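Local coordinates for protein D-alanyl-D-alanine carboxypeptidase (Streptococcus pneumoniae R6, PDB 1XP4) that probably removes the C-terminal D-alanine from peptidoglycan precursor peptides, acting as a serine-type D-Ala-D-Ala carboxypeptidase in cell wall synthesis, at residues 22-27 with 314-319; 244-249 with 272-277; 176-181 with 360-365; 206-209 with 213-216. One frame throughout, in Å; residues are numbered along the deposited sequence.

How the contacts relate
Contacts 1 and 3 join the carboxypeptidase region to the C-terminal region; contact 2 joins a strand of the central sheet to the helix that covers it, and contact 4 lies in a loop of the carboxypeptidase region. Contacts 1 and 3, with centres about 12 Å apart, are tied by their backbones: Ile27 N lies 2.6 Å from Gly360 O, a probable hydrogen bond. Contact 2 lies about 10 Å from contact 1, centre to centre, and connects to it through the probable bond from Ala22 N to Arg245 O, 3.0 Å. Ile247 of contact 2 packs on the helix of contact 3. Contact 4 stands apart, about 18 Å from contact 2 between centres, and is nearest the presumed active site: Asn207's side chain is about 7 Å from that of Lys224, a predicted substrate-binding residue.

Contact 1 of 4, residues 22-27 with 314-319; sequences ANTGKI and YLIERV
The turn that joins strands 17-21 and 26-31 of the five-stranded antiparallel sheet meets strand 313-318 of the C-terminal region here, with Ile316 set against Thr24 and Lys26. CD1 of Ile316 does nearly all the touching. It lies 3.6 Å from CD of Lys26 and 4.0 Å from CB of the same residue, while OG1 of Thr24 stands 4.2 Å from Ile316 CD1 at the margin. The Lys26 and Ile316 side chains pass each other antiparallel, which lays the CD1 methyl against the lysine's methylenes. Lys26 leaves its backbone with CG opposite the N (chi1 176°) and stays straight as far as CE; only the last torsion bends, to 61°, and swings NZ off the apolar stem. That ammonium forms a salt bridge with Asp353 and a hydrogen bond to Asp355 O. Within the turn, Thr24 OG1 accepts a weak bond from Lys26 N, 3.3 Å long. Arg318 brings a second positive charge, its NH1 6.2 Å from Lys26 NZ, and pairs with Asp355; the acidic residues would be expected to offset the likeness of charge. Lys26 therefore plays two parts at this boundary: its buried methylenes give Ile316 an apolar surface, and its tip is held by carboxylate and carbonyl oxygens of the C-terminal region.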
loop_
_atom_site.group_PDB
_atom_site.type_symbol
_atom_site.label_atom_id
_atom_site.label_comp_id
_atom_site.label_asym_id
_atom_site.label_seq_id
_atom_site.Cartn_x
_atom_site.Cartn_y
_atom_site.Cartn_z
ATOM N N ALA A 22 -2.940 -5.593 5.713
ATOM C CA ALA A 22 -1.726 -5.459 4.911
ATOM C C ALA A 22 -0.970 -6.737 4.602
ATOM O O ALA A 22 -0.815 -7.108 3.433
ATOM C CB ALA A 22 -0.782 -4.464 5.556
ATOM N N ASN A 23 -0.510 -7.420 5.642
ATOM C CA ASN A 23 0.280 -8.609 5.439
ATOM C C ASN A 23 -0.308 -9.718 4.575
ATOM O O ASN A 23 0.355 -10.186 3.642
ATOM C CB ASN A 23 0.714 -9.178 6.779
ATOM C CG ASN A 23 1.873 -10.125 6.637
ATOM O OD1 ASN A 23 2.697 -9.962 5.738
ATOM N ND2 ASN A 23 1.960 -11.112 7.522
ATOM N N THR A 24 -1.535 -10.149 4.857
ATOM C CA THR A 24 -2.114 -11.232 4.066
ATOM C C THR A 24 -2.976 -10.776 2.899
ATOM O O THR A 24 -3.326 -11.576 2.035
ATOM C CB THR A 24 -2.948 -12.180 4.939
ATOM O OG1 THR A 24 -4.106 -11.493 5.429
ATOM C CG2 THR A 24 -2.117 -12.678 6.113
ATOM N N GLY A 25 -3.312 -9.491 2.864
ATOM C CA GLY A 25 -4.138 -8.984 1.786
ATOM C C GLY A 25 -5.573 -9.463 1.899
ATOM O O GLY A 25 -6.344 -9.387 0.935
ATOM N N LYS A 26 -5.932 -9.960 3.079
ATOM C CA LYS A 26 -7.280 -10.446 3.313
ATOM C C LYS A 26 -8.246 -9.273 3.332
ATOM O O LYS A 26 -7.972 -8.235 3.934
ATOM C CB LYS A 26 -7.358 -11.194 4.640
ATOM C CG LYS A 26 -8.761 -11.637 4.968
ATOM C CD LYS A 26 -8.876 -12.215 6.367
ATOM C CE LYS A 26 -10.344 -12.477 6.729
ATOM N NZ LYS A 26 -11.014 -13.467 5.812
ATOM N N ILE A 27 -9.381 -9.441 2.670
ATOM C CA ILE A 27 -10.382 -8.383 2.607
ATOM C C ILE A 27 -11.275 -8.366 3.852
ATOM O O ILE A 27 -11.887 -9.373 4.208
ATOM C CB ILE A 27 -11.240 -8.539 1.334
ATOM C CG1 ILE A 27 -10.337 -8.408 0.102
ATOM C CG2 ILE A 27 -12.361 -7.516 1.329
ATOM C CD1 ILE A 27 -11.009 -8.738 -1.212
ATOM N N TYR A 314 -0.087 -15.250 14.275
ATOM C CA TYR A 314 -1.446 -14.785 14.528
ATOM C C TYR A 314 -2.276 -14.922 13.252
ATOM O O TYR A 314 -1.731 -14.983 12.145
ATOM C CB TYR A 314 -1.460 -13.312 14.965
ATOM C CG TYR A 314 -0.826 -13.030 16.307
ATOM C CD1 TYR A 314 0.557 -12.996 16.457
ATOM C CD2 TYR A 314 -1.617 -12.779 17.428
ATOM C CE1 TYR A 314 1.143 -12.714 17.694
ATOM C CE2 TYR A 314 -1.045 -12.498 18.669
ATOM C CZ TYR A 314 0.336 -12.465 18.794
ATOM O OH TYR A 314 0.904 -12.179 20.016
ATOM N N LEU A 315 -3.595 -14.966 13.422
ATOM C CA LEU A 315 -4.529 -15.074 12.306
ATOM C C LEU A 315 -5.676 -14.109 12.544
ATOM O O LEU A 315 -6.006 -13.801 13.691
ATOM C CB LEU A 315 -5.112 -16.480 12.214
ATOM C CG LEU A 315 -4.190 -17.681 12.039
ATOM C CD1 LEU A 315 -5.054 -18.895 11.975
ATOM C CD2 LEU A 315 -3.357 -17.563 10.783
ATOM N N ILE A 316 -6.279 -13.628 11.462
ATOM C CA ILE A 316 -7.413 -12.730 11.588
ATOM C C ILE A 316 -8.609 -13.618 11.909
ATOM O O ILE A 316 -8.785 -14.662 11.290
ATOM C CB ILE A 316 -7.701 -11.984 10.278
ATOM C CG1 ILE A 316 -6.435 -11.320 9.763
ATOM C CG2 ILE A 316 -8.759 -10.914 10.517
ATOM C CD1 ILE A 316 -6.685 -10.471 8.549
ATOM N N GLU A 317 -9.423 -13.215 12.877
ATOM C CA GLU A 317 -10.595 -13.998 13.252
ATOM C C GLU A 317 -11.769 -13.071 13.553
ATOM O O GLU A 317 -11.629 -12.091 14.290
ATOM C CB GLU A 317 -10.283 -14.863 14.482
ATOM C CG GLU A 317 -11.426 -15.778 14.929
ATOM C CD GLU A 317 -11.100 -16.552 16.206
ATOM O OE1 GLU A 317 -10.613 -15.922 17.172
ATOM O OE2 GLU A 317 -11.340 -17.781 16.252
ATOM N N ARG A 318 -12.921 -13.366 12.962
ATOM C CA ARG A 318 -14.128 -12.753 13.421
ATOM C C ARG A 318 -14.376 -13.098 14.906
ATOM O O ARG A 318 -13.924 -14.107 15.439
ATOM C CB ARG A 318 -15.247 -13.210 12.512
ATOM C CG ARG A 318 -15.988 -12.053 11.857
ATOM C CD ARG A 318 -17.161 -12.542 11.009
ATOM N NE ARG A 318 -17.698 -11.448 10.222
ATOM C CZ ARG A 318 -17.298 -11.387 8.950
ATOM N NH1 ARG A 318 -16.491 -12.296 8.472
ATOM N NH2 ARG A 318 -17.759 -10.429 8.156
ATOM N N VAL A 319 -14.979 -12.163 15.645
ATOM C CA VAL A 319 -15.201 -12.423 17.064
ATOM C C VAL A 319 -16.629 -12.910 17.345
ATOM O O VAL A 319 -17.600 -12.271 16.984
ATOM C CB VAL A 319 -14.990 -11.107 17.863
ATOM C CG1 VAL A 319 -13.966 -10.189 17.204
ATOM C CG2 VAL A 319 -16.274 -10.332 18.066
#

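Contact 2 of 4, residues 244-249 with 272-277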
loop_
_atom_site.group_PDB
_atom_site.type_symbol
_atom_site.label_atom_id
_atom_site.label_comp_id
_atom_site.label_asym_id
_atom_site.label_seq_id
_atom_site.Cartn_x
_atom_site.Cartn_y
_atom_site.Cartn_z
HETATM N N MSE A 244 -2.749 -4.952 14.545
HETATM C CA MSE A 244 -2.960 -5.322 13.146
HETATM C C MSE A 244 -2.865 -4.149 12.168
HETATM O O MSE A 244 -3.434 -3.077 12.402
HETATM C CB MSE A 244 -4.326 -6.003 13.018
HETATM C CG MSE A 244 -4.774 -6.350 11.606
HETATM SE SE MSE A 244 -6.490 -7.287 11.618
HETATM C CE MSE A 244 -7.700 -5.790 11.562
ATOM N N ARG A 245 -2.142 -4.363 11.070
ATOM C CA ARG A 245 -1.984 -3.331 10.046
ATOM C C ARG A 245 -3.111 -3.419 9.027
ATOM O O ARG A 245 -3.351 -4.462 8.414
ATOM C CB ARG A 245 -0.647 -3.472 9.329
ATOM C CG ARG A 245 -0.426 -2.410 8.281
ATOM C CD ARG A 245 0.965 -1.832 8.400
ATOM N NE ARG A 245 0.896 -0.377 8.400
ATOM C CZ ARG A 245 1.750 0.411 9.042
ATOM N NH1 ARG A 245 2.751 -0.115 9.738
ATOM N NH2 ARG A 245 1.578 1.727 9.014
ATOM N N VAL A 246 -3.793 -2.300 8.840
ATOM C CA VAL A 246 -4.909 -2.241 7.927
ATOM C C VAL A 246 -4.676 -1.211 6.848
ATOM O O VAL A 246 -4.208 -0.108 7.130
ATOM C CB VAL A 246 -6.207 -1.858 8.671
ATOM C CG1 VAL A 246 -7.349 -1.691 7.676
ATOM C CG2 VAL A 246 -6.552 -2.916 9.714
ATOM N N ILE A 247 -4.983 -1.585 5.611
ATOM C CA ILE A 247 -4.872 -0.660 4.499
ATOM C C ILE A 247 -6.299 -0.295 4.158
ATOM O O ILE A 247 -7.150 -1.159 3.975
ATOM C CB ILE A 247 -4.197 -1.273 3.278
ATOM C CG1 ILE A 247 -2.746 -1.628 3.614
ATOM C CG2 ILE A 247 -4.242 -0.270 2.125
ATOM C CD1 ILE A 247 -1.924 -2.037 2.409
ATOM N N THR A 248 -6.545 1.005 4.093
ATOM C CA THR A 248 -7.865 1.556 3.836
ATOM C C THR A 248 -7.937 2.361 2.544
ATOM O O THR A 248 -7.068 3.192 2.263
ATOM C CB THR A 248 -8.281 2.447 5.037
ATOM O OG1 THR A 248 -8.927 1.632 6.019
ATOM C CG2 THR A 248 -9.207 3.580 4.611
ATOM N N VAL A 249 -8.981 2.105 1.765
ATOM C CA VAL A 249 -9.187 2.900 0.584
ATOM C C VAL A 249 -10.621 3.409 0.556
ATOM O O VAL A 249 -11.574 2.681 0.443
ATOM C CB VAL A 249 -8.911 1.984 -0.590
ATOM C CG1 VAL A 249 -9.001 2.760 -1.877
ATOM C CG2 VAL A 249 -7.519 1.376 -0.462
ATOM N N ASP A 272 -13.476 1.641 13.133
ATOM C CA ASP A 272 -14.207 1.276 14.340
ATOM C C ASP A 272 -14.891 -0.052 14.051
ATOM O O ASP A 272 -14.984 -0.919 14.914
ATOM C CB ASP A 272 -15.264 2.327 14.694
ATOM C CG ASP A 272 -14.682 3.542 15.398
ATOM O OD1 ASP A 272 -14.006 3.370 16.429
ATOM O OD2 ASP A 272 -14.915 4.677 14.928
ATOM N N TYR A 273 -15.368 -0.205 12.823
ATOM C CA TYR A 273 -16.037 -1.430 12.412
ATOM C C TYR A 273 -15.062 -2.591 12.434
ATOM O O TYR A 273 -15.298 -3.614 13.086
ATOM C CB TYR A 273 -16.593 -1.279 10.997
ATOM C CG TYR A 273 -17.045 -2.582 10.366
ATOM C CD1 TYR A 273 -18.150 -3.272 10.856
ATOM C CD2 TYR A 273 -16.364 -3.123 9.272
ATOM C CE1 TYR A 273 -18.565 -4.462 10.277
ATOM C CE2 TYR A 273 -16.773 -4.315 8.685
ATOM C CZ TYR A 273 -17.873 -4.979 9.193
ATOM O OH TYR A 273 -18.273 -6.172 8.632
ATOM N N ILE A 274 -13.959 -2.417 11.716
ATOM C CA ILE A 274 -12.936 -3.450 11.606
ATOM C C ILE A 274 -12.367 -3.948 12.926
ATOM O O ILE A 274 -12.157 -5.150 13.102
ATOM C CB ILE A 274 -11.789 -2.960 10.722
ATOM C CG1 ILE A 274 -12.315 -2.740 9.305
ATOM C CG2 ILE A 274 -10.647 -3.958 10.742
ATOM C CD1 ILE A 274 -11.371 -1.995 8.413
ATOM N N SER A 275 -12.122 -3.025 13.851
ATOM C CA SER A 275 -11.561 -3.384 15.145
ATOM C C SER A 275 -12.549 -4.049 16.090
ATOM O O SER A 275 -12.156 -4.801 16.983
ATOM C CB SER A 275 -10.955 -2.151 15.804
ATOM O OG SER A 275 -9.837 -1.717 15.056
ATOM N N SER A 276 -13.832 -3.780 15.909
ATOM C CA SER A 276 -14.814 -4.401 16.772
ATOM C C SER A 276 -15.294 -5.710 16.141
ATOM O O SER A 276 -15.890 -6.541 16.820
ATOM C CB SER A 276 -16.000 -3.460 16.991
ATOM O OG SER A 276 -16.771 -3.326 15.810
ATOM N N THR A 277 -15.015 -5.894 14.849
ATOM C CA THR A 277 -15.440 -7.088 14.110
ATOM C C THR A 277 -14.390 -8.188 13.933
ATOM O O THR A 277 -14.729 -9.366 13.839
ATOM C CB THR A 277 -15.905 -6.716 12.695
ATOM O OG1 THR A 277 -16.887 -5.677 12.768
ATOM C CG2 THR A 277 -16.477 -7.943 11.984
#
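Ile274, near the end of helix 262-277, packs its two branches on two residues of strand 244-253, Met244 and Val246. Its CB points from the helix toward the strand and carries both arms. The shorter arm, CG2, lies opposite the backbone N and makes the tighter contact, 3.6 Å from CE of the selenomethionine Met244. The longer arm leaves through CG1, set beside the backbone N (chi1 -64°), and runs on extended to CD1, which comes 4.1 Å from CG1 of Val246. One isoleucine thus spans two residues that lie on the same face of the strand, two positions apart. Met244 reaches its place by staying straight through CG and SE and then bending at its last torsion (chi3 88°), which turns the methyl to the helix; its chain crosses that of Ile274 at about a right angle. Every touching atom is carbon and all three residues are buried, so shape and the exclusion of water account for the contact. Close by, Thr277 OG1 donates a 2.6 Å hydrogen bond to Tyr273 O, four residues back in the last turn, approaching from above the carbonyl plane. The helix covers one face of the central sheet: Val246 and Thr248 also touch Met271, and Ile274 reaches across to Ala19 on strand 17-21. The alternate strand residues, Ile247 and Val249, face the other way and pack on helix 170-183, so that the sheet is sandwiched between helices.

Contact 3 of 4, residues 176-181 with 360-365; sequences VARNLI and GYITTE
Ile362 and Thr363 meet one side chain of helix 170-183, that of Arg178, and residues 360-362 run beside the start of strand 26-31. Gly360 opens the segment with a backbone bond to Ile27, and Tyr361 follows with its ring on Lys26 and its OH bonded to Asp353. Ile362, whose backbone pairs with Gly25, comes next. With CG1 set between backbone N and carbonyl carbon (chi1 58°), it sends CD1 to within 3.6 Å of Arg178 CD and 4.1 Å of Arg178 CB, against the aliphatic stem. Thr363 takes over at the charged end: its CB approaches the guanidinium obliquely, 3.7 Å from Arg178 NH1. A water in the plane at the guanidinium edge accepts a weak 3.4 Å bond from Arg178 NH1, lies equally far from Thr363 OG1, and donates to Glu365 OE2 at 3.1 Å. This water links Glu365 weakly to the arginine, whose NH1 is 6.4 Å from Glu365 OE2. The stronger partners of Arg178 are the carbonyls of Ala22 and Asn23, which hold NE and NH2. A carboxypeptidase-region helix packed on a C-terminal-region loop is consistent with the domain boundary of a two-domain, PBP5-like carboxypeptidase.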
loop_
_atom_site.group_PDB
_atom_site.type_symbol
_atom_site.label_atom_id
_atom_site.label_comp_id
_atom_site.label_asym_id
_atom_site.label_seq_id
_atom_site.Cartn_x
_atom_site.Cartn_y
_atom_site.Cartn_z
ATOM N N VAL A 176 -2.002 -1.908 -4.960
ATOM C CA VAL A 176 -0.919 -0.938 -5.076
ATOM C C VAL A 176 -0.363 -0.554 -3.702
ATOM O O VAL A 176 0.837 -0.666 -3.438
ATOM C CB VAL A 176 -1.412 0.342 -5.786
ATOM C CG1 VAL A 176 -0.339 1.435 -5.713
ATOM C CG2 VAL A 176 -1.769 0.015 -7.240
ATOM N N ALA A 177 -1.239 -0.090 -2.825
ATOM C CA ALA A 177 -0.813 0.293 -1.489
ATOM C C ALA A 177 -0.089 -0.874 -0.814
ATOM O O ALA A 177 0.984 -0.700 -0.232
ATOM C CB ALA A 177 -2.020 0.724 -0.662
ATOM N N ARG A 178 -0.661 -2.071 -0.903
ATOM C CA ARG A 178 -0.027 -3.217 -0.268
ATOM C C ARG A 178 1.366 -3.498 -0.821
ATOM O O ARG A 178 2.323 -3.643 -0.055
ATOM C CB ARG A 178 -0.890 -4.464 -0.410
ATOM C CG ARG A 178 -0.357 -5.634 0.387
ATOM C CD ARG A 178 -1.109 -6.928 0.085
ATOM N NE ARG A 178 -0.532 -8.052 0.821
ATOM C CZ ARG A 178 -0.174 -9.203 0.262
ATOM N NH1 ARG A 178 -0.339 -9.396 -1.038
ATOM N NH2 ARG A 178 0.383 -10.149 1.000
ATOM N N ASN A 179 1.489 -3.578 -2.142
ATOM C CA ASN A 179 2.785 -3.855 -2.739
ATOM C C ASN A 179 3.825 -2.812 -2.355
ATOM O O ASN A 179 4.989 -3.140 -2.112
ATOM C CB ASN A 179 2.667 -3.934 -4.256
ATOM C CG ASN A 179 1.847 -5.113 -4.699
ATOM O OD1 ASN A 179 1.772 -6.113 -3.993
ATOM N ND2 ASN A 179 1.232 -5.013 -5.876
ATOM N N LEU A 180 3.403 -1.554 -2.295
ATOM C CA LEU A 180 4.313 -0.485 -1.924
ATOM C C LEU A 180 4.794 -0.642 -0.474
ATOM O O LEU A 180 5.998 -0.696 -0.218
ATOM C CB LEU A 180 3.640 0.878 -2.108
ATOM C CG LEU A 180 4.477 2.074 -1.638
ATOM C CD1 LEU A 180 5.809 2.081 -2.349
ATOM C CD2 LEU A 180 3.727 3.359 -1.900
ATOM N N ILE A 181 3.857 -0.721 0.468
ATOM C CA ILE A 181 4.205 -0.851 1.882
ATOM C C ILE A 181 5.027 -2.099 2.201
ATOM O O ILE A 181 5.980 -2.042 2.980
ATOM C CB ILE A 181 2.942 -0.863 2.763
ATOM C CG1 ILE A 181 2.264 0.500 2.710
ATOM C CG2 ILE A 181 3.302 -1.213 4.199
ATOM C CD1 ILE A 181 0.959 0.551 3.495
ATOM N N GLY A 360 -12.486 -12.240 -1.030
ATOM C CA GLY A 360 -11.672 -12.856 0.003
ATOM C C GLY A 360 -10.328 -12.188 0.222
ATOM O O GLY A 360 -10.086 -11.573 1.264
ATOM N N TYR A 361 -9.453 -12.318 -0.772
ATOM C CA TYR A 361 -8.115 -11.752 -0.713
ATOM C C TYR A 361 -7.775 -10.969 -1.979
ATOM O O TYR A 361 -8.285 -11.273 -3.059
ATOM C CB TYR A 361 -7.092 -12.876 -0.527
ATOM C CG TYR A 361 -7.124 -13.535 0.831
ATOM C CD1 TYR A 361 -8.191 -14.341 1.217
ATOM C CD2 TYR A 361 -6.099 -13.314 1.747
ATOM C CE1 TYR A 361 -8.237 -14.909 2.490
ATOM C CE2 TYR A 361 -6.130 -13.872 3.013
ATOM C CZ TYR A 361 -7.200 -14.665 3.385
ATOM O OH TYR A 361 -7.235 -15.187 4.657
ATOM N N ILE A 362 -6.915 -9.958 -1.846
ATOM C CA ILE A 362 -6.495 -9.164 -3.000
ATOM C C ILE A 362 -5.258 -9.804 -3.630
ATOM O O ILE A 362 -4.569 -9.196 -4.445
ATOM C CB ILE A 362 -6.142 -7.704 -2.612
ATOM C CG1 ILE A 362 -5.027 -7.690 -1.563
ATOM C CG2 ILE A 362 -7.383 -6.983 -2.119
ATOM C CD1 ILE A 362 -4.366 -6.331 -1.397
ATOM N N THR A 363 -4.983 -11.039 -3.233
ATOM C CA THR A 363 -3.847 -11.796 -3.742
ATOM C C THR A 363 -4.315 -13.236 -3.945
ATOM O O THR A 363 -5.172 -13.715 -3.210
ATOM C CB THR A 363 -2.661 -11.747 -2.739
ATOM O OG1 THR A 363 -1.577 -12.539 -3.228
ATOM C CG2 THR A 363 -3.080 -12.263 -1.381
ATOM N N THR A 364 -3.775 -13.926 -4.941
ATOM C CA THR A 364 -4.192 -15.300 -5.194
ATOM C C THR A 364 -3.634 -16.232 -4.137
ATOM O O THR A 364 -3.961 -17.417 -4.112
ATOM C CB THR A 364 -3.696 -15.810 -6.543
ATOM O OG1 THR A 364 -2.337 -16.238 -6.415
ATOM C CG2 THR A 364 -3.771 -14.714 -7.582
ATOM N N GLU A 365 -2.781 -15.695 -3.270
ATOM C CA GLU A 365 -2.174 -16.494 -2.224
ATOM C C GLU A 365 -2.894 -16.359 -0.911
ATOM O O GLU A 365 -3.271 -15.263 -0.500
ATOM C CB GLU A 365 -0.727 -16.093 -2.000
ATOM C CG GLU A 365 0.126 -16.102 -3.241
ATOM C CD GLU A 365 1.594 -15.987 -2.906
ATOM O OE1 GLU A 365 2.161 -16.995 -2.421
ATOM O OE2 GLU A 365 2.169 -14.891 -3.115
HETATM O O HOH W 1 1.445 -12.230 -1.626
#

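Contact 4 of 4, residues 206-209 with 213-216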
loop_
_atom_site.group_PDB
_atom_site.type_symbol
_atom_site.label_atom_id
_atom_site.label_comp_id
_atom_site.label_asym_id
_atom_site.label_seq_id
_atom_site.Cartn_x
_atom_site.Cartn_y
_atom_site.Cartn_z
ATOM N N THR A 206 -1.280 16.494 3.937
ATOM C CA THR A 206 -2.694 16.627 3.619
ATOM C C THR A 206 -3.440 15.560 4.399
ATOM O O THR A 206 -4.672 15.494 4.370
ATOM C CB THR A 206 -2.965 16.389 2.124
ATOM O OG1 THR A 206 -2.470 15.094 1.759
ATOM C CG2 THR A 206 -2.296 17.449 1.278
ATOM N N ASN A 207 -2.679 14.716 5.087
ATOM C CA ASN A 207 -3.246 13.636 5.878
ATOM C C ASN A 207 -3.543 14.170 7.269
ATOM O O ASN A 207 -2.638 14.336 8.085
ATOM C CB ASN A 207 -2.252 12.480 5.967
ATOM C CG ASN A 207 -2.854 11.241 6.594
ATOM O OD1 ASN A 207 -3.772 11.326 7.409
ATOM N ND2 ASN A 207 -2.330 10.078 6.226
ATOM N N TYR A 208 -4.813 14.432 7.544
ATOM C CA TYR A 208 -5.210 14.960 8.838
ATOM C C TYR A 208 -5.477 13.959 9.954
ATOM O O TYR A 208 -6.079 14.299 10.967
ATOM C CB TYR A 208 -6.406 15.881 8.648
ATOM C CG TYR A 208 -5.992 17.138 7.938
ATOM C CD1 TYR A 208 -4.954 17.915 8.438
ATOM C CD2 TYR A 208 -6.621 17.555 6.773
ATOM C CE1 TYR A 208 -4.553 19.074 7.804
ATOM C CE2 TYR A 208 -6.225 18.720 6.128
ATOM C CZ TYR A 208 -5.190 19.474 6.658
ATOM O OH TYR A 208 -4.798 20.649 6.063
HETATM N N MSE A 209 -5.021 12.725 9.777
HETATM C CA MSE A 209 -5.197 11.713 10.810
HETATM C C MSE A 209 -3.858 11.449 11.494
HETATM O O MSE A 209 -3.734 10.550 12.329
HETATM C CB MSE A 209 -5.752 10.423 10.209
HETATM C CG MSE A 209 -7.198 10.543 9.784
HETATM SE SE MSE A 209 -7.847 8.971 8.902
HETATM C CE MSE A 209 -8.592 8.072 10.430
HETATM N N MSE A 213 -2.788 16.604 14.409
HETATM C CA MSE A 213 -3.714 17.142 13.410
HETATM C C MSE A 213 -5.185 16.997 13.773
HETATM O O MSE A 213 -5.560 16.164 14.589
HETATM C CB MSE A 213 -3.462 16.461 12.064
HETATM C CG MSE A 213 -1.996 16.412 11.674
HETATM SE SE MSE A 213 -1.416 17.826 10.501
HETATM C CE MSE A 213 -2.841 19.098 10.715
ATOM N N PRO A 214 -6.042 17.807 13.147
ATOM C CA PRO A 214 -7.488 17.807 13.375
ATOM C C PRO A 214 -8.172 16.449 13.463
ATOM O O PRO A 214 -8.804 16.144 14.467
ATOM C CB PRO A 214 -8.012 18.636 12.209
ATOM C CG PRO A 214 -6.954 19.669 12.074
ATOM C CD PRO A 214 -5.682 18.838 12.157
ATOM N N ALA A 215 -8.047 15.639 12.419
ATOM C CA ALA A 215 -8.703 14.338 12.389
ATOM C C ALA A 215 -7.842 13.182 12.869
ATOM O O ALA A 215 -8.017 12.047 12.422
ATOM C CB ALA A 215 -9.215 14.061 10.982
ATOM N N TYR A 216 -6.926 13.476 13.785
ATOM C CA TYR A 216 -6.021 12.477 14.357
ATOM C C TYR A 216 -6.728 11.203 14.813
ATOM O O TYR A 216 -7.830 11.252 15.359
ATOM C CB TYR A 216 -5.288 13.071 15.559
ATOM C CG TYR A 216 -4.445 12.082 16.335
ATOM C CD1 TYR A 216 -3.119 11.826 15.980
ATOM C CD2 TYR A 216 -4.979 11.383 17.416
ATOM C CE1 TYR A 216 -2.347 10.901 16.682
ATOM C CE2 TYR A 216 -4.215 10.454 18.123
ATOM C CZ TYR A 216 -2.904 10.219 17.750
ATOM O OH TYR A 216 -2.155 9.293 18.442
#
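Tyr208 and the selenomethionine Met213 make the Met-aromatic contact of this loop, which lies between strands 201-204 and 220-228. The selenium of Met213 is 5.3 Å from the centroid of the Tyr208 ring and 76° off its normal, hence beside the edge. Its methyl CE lies at the edge too, in the plane of the ring, next to CD1 and CE1 of Tyr208. Bends at chi2 (-96°) and again at chi3 fold the Met213 chain back to that edge; Met213 also touches a crystal neighbour. Other apolar contacts surround the pair. Pro214 CD comes obliquely to the same ring, 3.9 Å from Tyr208 CD1, while Ala215 CB faces Tyr208 CB at 4.1 Å and Met209 CG at 4.2 Å. Among polar contacts, the CA of Met209 points its hydrogen at Ala215 O, 3.3 Å away. Two bonds shape the segments from within. Asn207 OD1 accepts from Met209 N, 3.0 Å and 159° at the hydrogen, closing an Asx turn, and Tyr216 N bonds to Met213 O at 3.1 Å, closing a type I beta turn. The two turns come closest at Met209 and Tyr216, whose CA atoms are 3.7 Å apart. Around them, Tyr208, Met209 and Ala215 pack on Phe264 of helix 262-277, Asn207 and Met209 reach Phe235 of strand 234-241, and Thr206 bonds to Thr225 of strand 220-228, the outermost strand on that side of the sheet.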